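Local coordinates for AlgW protein (Pseudomonas aeruginosa, PDB 7CO3) that probably acts as an HtrA-type serine endopeptidase, combining a trypsin-like protease domain with a PDZ domain, at residues M167-S172 and G236-G240; T348-I354 and T368-L373. The protein carries 1 engineered substitution. All coordinates share one frame; numbering follows the deposited sequence.

The two contacts follow one another along the chain and lie in different domains: interaction 1 closes before interaction 2 opens. Interaction 1 belongs to the trypsin-like part, where the loop between strands 154-158 and 180-185 meets the start of strand 238-245. Interaction 2 belongs to the PDZ part and pairs the two strands of the hairpin 353-358 and 366-373. Helix 261-274, against which Leu169 of interaction 1 packs, is the last long helix before the chain enters the PDZ range. The contacts share no sheet, and their centres are 34 Å apart with about 20 Å between nearest atoms, so each is part of the internal structure of its own domain.

Interaction 1. Residues M167-S172 and G236-G240; sequences MTLGRS and GNLIG
Met167 and Leu238 cross at about a right angle, with CG of Met167 pressed 3.4 Å from CB of Leu238, tighter than usual for two carbons. The methionine leaves its backbone with CG opposite the N (chi1 -175°), and the bend at chi2 (71°) turns SD toward Gly236 O, 4.0 Å away, a buried carbonyl without a hydrogen-bond partner in the model. Leu238 CD2 touches both Met167 CG and Leu169 CD2, each at 4.1 Å. At the more open side, Thr168 and Asn237 run side by side and point the same way, so that CG2 of Thr168 lies 3.1 Å from Asn237 OD1. CB of Asn237 sits beside the Gly170 backbone.

The main chain of Leu238 is held at both ends. Its N donates to Thr168 O over 2.9 Å in a nearly straight bond (171°), while its O accepts Gly170 N at 2.7 Å from above the carbonyl plane. Together they make a single bridge opposite Leu169. Around this, Leu238 touches Ala230 and Met112, and Ser172 OG is bonded to Lys262 N. Just beyond, Ile239 and Gly240 form a classic beta bulge facing Leu231. The arrangement fits the two-barrel fold of trypsin-like proteases: the chain leaving the first barrel is laid against a strand of the second before entering it.

Interaction 2. Residues T348-I354 and T368-L373; sequences TRPGQKI and TAEVGL
The carboxylate of Glu370 has Lys353 passing obliquely along its OE2 side, and Gly351 O on the opposite side of its plane, offset toward CG, where it is 3.4 Å from Glu370 CG. Lys353 bends at three torsions, which brings CE and NZ close to OE2. NZ reaches OE2 at 2.8 Å, tilted modestly out of the carboxylate plane; the hydrogen bond in this salt bridge is weak. The puckered ring of Pro350 has Gly372 O over one face, 3.5 Å from CB, while Leu373 CB approaches at the CG corner.

Val371 is the hydrophobic centre. With CG1 opposite its backbone N (chi1 176°), that methyl rests 3.3 Å from Thr348 OG1, whose hydrogen bond goes to Val345 O. Val371 CG2 is pressed to 3.4 Å from Ile354 CG1, closer than usual for two carbons.

Lys353 and Glu370 are a non-hydrogen-bonded antiparallel pair. Ile354 and Ala369 are the hydrogen-bonded one, with Ile354 N to Ala369 O at 2.9 Å and Ala369 N to Ile354 O at 3.0 Å. Val371 N continues the ladder to Gln352 O. Beyond it Gly351 N is modelled so close to Val371 O that the distance is doubtful. A type II turn from Arg349 to Gln352, with Gly351 at positive phi (89°), brings the chain into the strand.

Helix 338-346 lies just before this turn and supplies Val345. Strand 353-358 is flanked by 366-373 and 327-330, and 366-373 pairs on its other edge with 280-281, in the antiparallel sheet of the PDZ domain.

Interaction 1. Residues M167-S172 and G236-G240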
ATOM      1  N   MET B 167      -6.213 -22.829 -13.645  1.00 40.57           N
ATOM      2  CA  MET B 167      -4.970 -22.248 -13.172  1.00 41.53           C
ATOM      3  C   MET B 167      -3.821 -23.240 -13.335  1.00 39.38           C
ATOM      4  O   MET B 167      -3.973 -24.436 -13.078  1.00 32.24           O
ATOM      5  CB  MET B 167      -5.133 -21.884 -11.699  1.00 34.05           C
ATOM      6  CG  MET B 167      -3.949 -21.181 -11.149  1.00 34.68           C
ATOM      7  SD  MET B 167      -3.848 -19.521 -11.818  1.00 33.25           S
ATOM      8  CE  MET B 167      -5.316 -18.835 -11.087  1.00 29.01           C
ATOM      9  N   THR B 168      -2.666 -22.732 -13.753  1.00 41.93           N
ATOM     10  CA  THR B 168      -1.423 -23.490 -13.668  1.00 40.08           C
ATOM     11  C   THR B 168      -0.907 -23.415 -12.243  1.00 38.53           C
ATOM     12  O   THR B 168      -1.123 -22.419 -11.547  1.00 40.38           O
ATOM     13  CB  THR B 168      -0.363 -22.925 -14.615  1.00 47.71           C
ATOM     14  OG1 THR B 168      -0.884 -22.865 -15.939  1.00 55.16           O
ATOM     15  CG2 THR B 168       0.870 -23.808 -14.629  1.00 66.48           C
ATOM     16  N   LEU B 169      -0.208 -24.450 -11.810  1.00 34.71           N
ATOM     17  CA  LEU B 169       0.301 -24.488 -10.449  1.00 33.78           C
ATOM     18  C   LEU B 169       1.754 -24.046 -10.389  1.00 33.91           C
ATOM     19  O   LEU B 169       2.573 -24.445 -11.215  1.00 35.92           O
ATOM     20  CB  LEU B 169       0.189 -25.895  -9.880  1.00 35.67           C
ATOM     21  CG  LEU B 169      -1.211 -26.489  -9.823  1.00 39.88           C
ATOM     22  CD1 LEU B 169      -1.033 -27.915  -9.338  1.00 39.44           C
ATOM     23  CD2 LEU B 169      -2.162 -25.693  -8.886  1.00 40.65           C
ATOM     24  N   GLY B 170       2.070 -23.213  -9.403  1.00 34.54           N
ATOM     25  CA  GLY B 170       3.444 -22.906  -9.067  1.00 36.13           C
ATOM     26  C   GLY B 170       3.958 -23.866  -8.008  1.00 38.67           C
ATOM     27  O   GLY B 170       3.327 -24.867  -7.664  1.00 39.60           O
ATOM     28  N   ARG B 171       5.121 -23.546  -7.479  1.00 46.47           N
ATOM     29  CA  ARG B 171       5.739 -24.349  -6.429  1.00 53.09           C
ATOM     30  C   ARG B 171       5.881 -23.471  -5.194  1.00 48.77           C
ATOM     31  O   ARG B 171       6.750 -22.600  -5.146  1.00 46.64           O
ATOM     32  CB  ARG B 171       7.076 -24.902  -6.906  1.00 63.36           C
ATOM     33  CG  ARG B 171       6.922 -25.910  -8.049  1.00 55.51           C
ATOM     34  CD  ARG B 171       8.283 -26.347  -8.593  1.00 73.46           C
ATOM     35  NE  ARG B 171       8.700 -25.615  -9.788  1.00 77.47           N
ATOM     36  CZ  ARG B 171       9.431 -24.502  -9.776  1.00 75.57           C
ATOM     37  NH1 ARG B 171       9.771 -23.912 -10.918  1.00 73.32           N
ATOM     38  NH2 ARG B 171       9.827 -23.973  -8.623  1.00 73.11           N
ATOM     39  N   SER B 172       5.008 -23.683  -4.206  1.00 45.29           N
ATOM     40  CA  SER B 172       4.989 -22.792  -3.049  1.00 43.52           C
ATOM     41  C   SER B 172       6.218 -22.991  -2.161  1.00 46.53           C
ATOM     42  O   SER B 172       6.617 -22.069  -1.438  1.00 46.59           O
ATOM     43  CB  SER B 172       3.689 -22.935  -2.255  1.00 37.44           C
ATOM     44  OG  SER B 172       3.284 -24.287  -2.012  1.00 34.71           O
ATOM     45  N   GLY B 236       2.604 -16.028 -13.513  1.00 29.06           N
ATOM     46  CA  GLY B 236       1.189 -16.354 -13.514  1.00 27.89           C
ATOM     47  C   GLY B 236       0.832 -17.710 -12.934  1.00 29.75           C
ATOM     48  O   GLY B 236      -0.320 -18.118 -13.058  1.00 30.37           O
ATOM     49  N   ASN B 237       1.773 -18.430 -12.318  1.00 28.77           N
ATOM     50  CA  ASN B 237       1.444 -19.710 -11.725  1.00 36.45           C
ATOM     51  C   ASN B 237       0.969 -19.522 -10.303  1.00 30.16           C
ATOM     52  O   ASN B 237       1.497 -18.693  -9.574  1.00 21.09           O
ATOM     53  CB  ASN B 237       2.630 -20.683 -11.750  1.00 34.28           C
ATOM     54  CG  ASN B 237       3.256 -20.816 -13.123  1.00 36.72           C
ATOM     55  OD1 ASN B 237       2.647 -21.359 -14.034  1.00 40.97           O
ATOM     56  ND2 ASN B 237       4.477 -20.315 -13.276  1.00 42.78           N
ATOM     57  N   LEU B 238       0.025 -20.363  -9.895  1.00 25.30           N
ATOM     58  CA  LEU B 238      -0.582 -20.257  -8.576  1.00 23.83           C
ATOM     59  C   LEU B 238       0.368 -20.701  -7.470  1.00 25.81           C
ATOM     60  O   LEU B 238       0.819 -21.853  -7.446  1.00 29.43           O
ATOM     61  CB  LEU B 238      -1.845 -21.103  -8.514  1.00 23.58           C
ATOM     62  CG  LEU B 238      -2.640 -21.086  -7.213  1.00 26.30           C
ATOM     63  CD1 LEU B 238      -3.272 -19.684  -6.966  1.00 25.69           C
ATOM     64  CD2 LEU B 238      -3.689 -22.215  -7.241  1.00 24.23           C
ATOM     65  N   ILE B 239       0.597 -19.809  -6.505  1.00 20.98           N
ATOM     66  CA  ILE B 239       1.368 -20.131  -5.310  1.00 21.37           C
ATOM     67  C   ILE B 239       0.554 -20.071  -4.028  1.00 20.46           C
ATOM     68  O   ILE B 239       1.033 -20.560  -2.991  1.00 19.94           O
ATOM     69  CB  ILE B 239       2.623 -19.233  -5.193  1.00 25.18           C
ATOM     70  CG1 ILE B 239       2.239 -17.733  -5.129  1.00 19.86           C
ATOM     71  CG2 ILE B 239       3.548 -19.485  -6.389  1.00 24.16           C
ATOM     72  CD1 ILE B 239       3.427 -16.824  -4.823  1.00 16.94           C
ATOM     73  N   GLY B 240      -0.652 -19.518  -4.030  1.00 18.59           N
ATOM     74  CA  GLY B 240      -1.371 -19.489  -2.771  1.00 15.10           C
ATOM     75  C   GLY B 240      -2.795 -19.008  -2.952  1.00 18.67           C
ATOM     76  O   GLY B 240      -3.203 -18.581  -4.033  1.00 17.31           O
TER

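Interaction 2. Residues T348-I354 and T368-L373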
ATOM      1  N   THR B 348      -2.212 -39.263  10.263  1.00 63.17           N
ATOM      2  CA  THR B 348      -2.384 -40.652  10.689  1.00 70.94           C
ATOM      3  C   THR B 348      -3.826 -41.075  10.443  1.00 75.69           C
ATOM      4  O   THR B 348      -4.715 -40.242  10.230  1.00 79.70           O
ATOM      5  CB  THR B 348      -2.081 -40.894  12.178  1.00 69.68           C
ATOM      6  OG1 THR B 348      -3.167 -40.398  12.969  1.00 87.49           O
ATOM      7  CG2 THR B 348      -0.745 -40.268  12.632  1.00 55.53           C
ATOM      8  N   ARG B 349      -4.059 -42.378  10.525  1.00 84.30           N
ATOM      9  CA  ARG B 349      -5.399 -42.783  10.120  1.00 82.77           C
ATOM     10  C   ARG B 349      -6.198 -43.265  11.322  1.00 83.00           C
ATOM     11  O   ARG B 349      -5.690 -44.051  12.138  1.00 86.82           O
ATOM     12  CB  ARG B 349      -5.380 -43.890   9.054  1.00 87.61           C
ATOM     13  CG  ARG B 349      -4.763 -43.556   7.676  1.00 99.76           C
ATOM     14  CD  ARG B 349      -3.329 -43.092   7.793  1.00112.78           C
ATOM     15  NE  ARG B 349      -2.518 -43.220   6.592  1.00125.57           N
ATOM     16  CZ  ARG B 349      -1.192 -43.250   6.624  1.00133.94           C
ATOM     17  NH1 ARG B 349      -0.564 -43.169   7.791  1.00135.33           N
ATOM     18  NH2 ARG B 349      -0.491 -43.362   5.506  1.00139.34           N
ATOM     19  N   PRO B 350      -7.443 -42.800  11.418  1.00 80.81           N
ATOM     20  CA  PRO B 350      -8.273 -43.137  12.578  1.00 84.55           C
ATOM     21  C   PRO B 350      -8.517 -44.634  12.682  1.00 81.32           C
ATOM     22  O   PRO B 350      -8.575 -45.349  11.679  1.00 82.49           O
ATOM     23  CB  PRO B 350      -9.574 -42.369  12.318  1.00 85.52           C
ATOM     24  CG  PRO B 350      -9.202 -41.301  11.344  1.00 81.86           C
ATOM     25  CD  PRO B 350      -8.149 -41.924  10.476  1.00 81.11           C
ATOM     26  N   GLY B 351      -8.669 -45.102  13.916  1.00 84.55           N
ATOM     27  CA  GLY B 351      -8.852 -46.509  14.186  1.00 85.01           C
ATOM     28  C   GLY B 351      -7.569 -47.283  14.378  1.00 86.94           C
ATOM     29  O   GLY B 351      -7.610 -48.419  14.878  1.00 89.63           O
ATOM     30  N   GLN B 352      -6.437 -46.699  14.011  1.00 85.67           N
ATOM     31  CA  GLN B 352      -5.140 -47.348  14.125  1.00 81.62           C
ATOM     32  C   GLN B 352      -4.621 -47.254  15.559  1.00 84.20           C
ATOM     33  O   GLN B 352      -4.897 -46.288  16.276  1.00 84.54           O
ATOM     34  CB  GLN B 352      -4.179 -46.692  13.132  1.00 80.45           C
ATOM     35  CG  GLN B 352      -2.727 -46.624  13.504  1.00 77.83           C
ATOM     36  CD  GLN B 352      -1.885 -46.445  12.268  1.00 83.41           C
ATOM     37  OE1 GLN B 352      -2.086 -47.140  11.272  1.00 87.87           O
ATOM     38  NE2 GLN B 352      -0.955 -45.494  12.306  1.00 79.66           N
ATOM     39  N   LYS B 353      -3.895 -48.291  15.982  1.00 85.29           N
ATOM     40  CA  LYS B 353      -3.296 -48.368  17.309  1.00 86.41           C
ATOM     41  C   LYS B 353      -1.859 -47.873  17.226  1.00 82.80           C
ATOM     42  O   LYS B 353      -1.061 -48.410  16.450  1.00 84.65           O
ATOM     43  CB  LYS B 353      -3.312 -49.801  17.846  1.00 90.81           C
ATOM     44  CG  LYS B 353      -4.685 -50.409  18.074  1.00 96.73           C
ATOM     45  CD  LYS B 353      -5.474 -49.644  19.112  1.00112.20           C
ATOM     46  CE  LYS B 353      -6.385 -50.579  19.887  1.00108.81           C
ATOM     47  NZ  LYS B 353      -6.811 -51.750  19.074  1.00104.31           N
ATOM     48  N   ILE B 354      -1.520 -46.862  18.022  1.00 77.15           N
ATOM     49  CA  ILE B 354      -0.141 -46.401  18.092  1.00 79.93           C
ATOM     50  C   ILE B 354       0.233 -46.110  19.535  1.00 77.82           C
ATOM     51  O   ILE B 354      -0.608 -45.776  20.371  1.00 75.86           O
ATOM     52  CB  ILE B 354       0.169 -45.211  17.148  1.00 83.11           C
ATOM     53  CG1 ILE B 354      -0.947 -44.150  17.004  1.00 80.27           C
ATOM     54  CG2 ILE B 354       0.400 -45.727  15.745  1.00 81.58           C
ATOM     55  CD1 ILE B 354      -1.366 -43.327  18.194  1.00 77.97           C
ATOM     56  N   THR B 368      -0.662 -46.708  25.216  1.00 87.52           N
ATOM     57  CA  THR B 368      -1.168 -46.966  23.876  1.00 86.82           C
ATOM     58  C   THR B 368      -2.464 -46.191  23.676  1.00 84.28           C
ATOM     59  O   THR B 368      -3.177 -45.892  24.637  1.00 85.00           O
ATOM     60  CB  THR B 368      -1.391 -48.480  23.620  1.00 86.46           C
ATOM     61  OG1 THR B 368      -0.249 -49.213  24.074  1.00100.38           O
ATOM     62  CG2 THR B 368      -1.572 -48.765  22.135  1.00 83.09           C
ATOM     63  N   ALA B 369      -2.746 -45.843  22.416  1.00 80.57           N
ATOM     64  CA  ALA B 369      -3.943 -45.102  22.050  1.00 83.27           C
ATOM     65  C   ALA B 369      -4.431 -45.540  20.673  1.00 84.90           C
ATOM     66  O   ALA B 369      -3.624 -45.781  19.771  1.00 88.54           O
ATOM     67  CB  ALA B 369      -3.675 -43.586  22.055  1.00 81.41           C
ATOM     68  N   GLU B 370      -5.756 -45.641  20.521  1.00 88.12           N
ATOM     69  CA  GLU B 370      -6.381 -45.908  19.227  1.00 94.36           C
ATOM     70  C   GLU B 370      -6.680 -44.573  18.551  1.00 96.21           C
ATOM     71  O   GLU B 370      -7.455 -43.770  19.081  1.00 99.55           O
ATOM     72  CB  GLU B 370      -7.665 -46.734  19.388  1.00 95.86           C
ATOM     73  CG  GLU B 370      -8.124 -47.477  18.117  1.00 94.96           C
ATOM     74  CD  GLU B 370      -9.094 -48.634  18.395  1.00103.23           C
ATOM     75  OE1 GLU B 370     -10.274 -48.371  18.708  1.00105.46           O
ATOM     76  OE2 GLU B 370      -8.685 -49.811  18.286  1.00104.06           O
ATOM     77  N   VAL B 371      -6.059 -44.331  17.393  1.00 86.94           N
ATOM     78  CA  VAL B 371      -6.215 -43.043  16.717  1.00 84.18           C
ATOM     79  C   VAL B 371      -7.681 -42.815  16.384  1.00 89.71           C
ATOM     80  O   VAL B 371      -8.282 -43.575  15.617  1.00 91.21           O
ATOM     81  CB  VAL B 371      -5.373 -42.977  15.440  1.00 81.42           C
ATOM     82  CG1 VAL B 371      -5.645 -41.642  14.718  1.00 84.55           C
ATOM     83  CG2 VAL B 371      -3.923 -43.133  15.751  1.00 77.35           C
ATOM     84  N   GLY B 372      -8.264 -41.759  16.947  1.00 87.35           N
ATOM     85  CA  GLY B 372      -9.604 -41.350  16.589  1.00 90.99           C
ATOM     86  C   GLY B 372      -9.634 -40.428  15.362  1.00 91.54           C
ATOM     87  O   GLY B 372      -8.601 -40.050  14.814  1.00 89.01           O
ATOM     88  N   LEU B 373     -10.860 -40.099  14.934  1.00 91.01           N
ATOM     89  CA  LEU B 373     -11.134 -39.056  13.943  1.00 88.61           C
ATOM     90  C   LEU B 373     -11.311 -37.707  14.630  1.00 98.88           C
ATOM     91  O   LEU B 373     -12.032 -37.602  15.633  1.00107.84           O
ATOM     92  CB  LEU B 373     -12.426 -39.367  13.172  1.00 87.96           C
ATOM     93  CG  LEU B 373     -13.116 -38.261  12.335  1.00 83.38           C
ATOM     94  CD1 LEU B 373     -13.646 -38.782  11.000  1.00 80.63           C
ATOM     95  CD2 LEU B 373     -14.266 -37.530  13.041  1.00 86.64           C
TER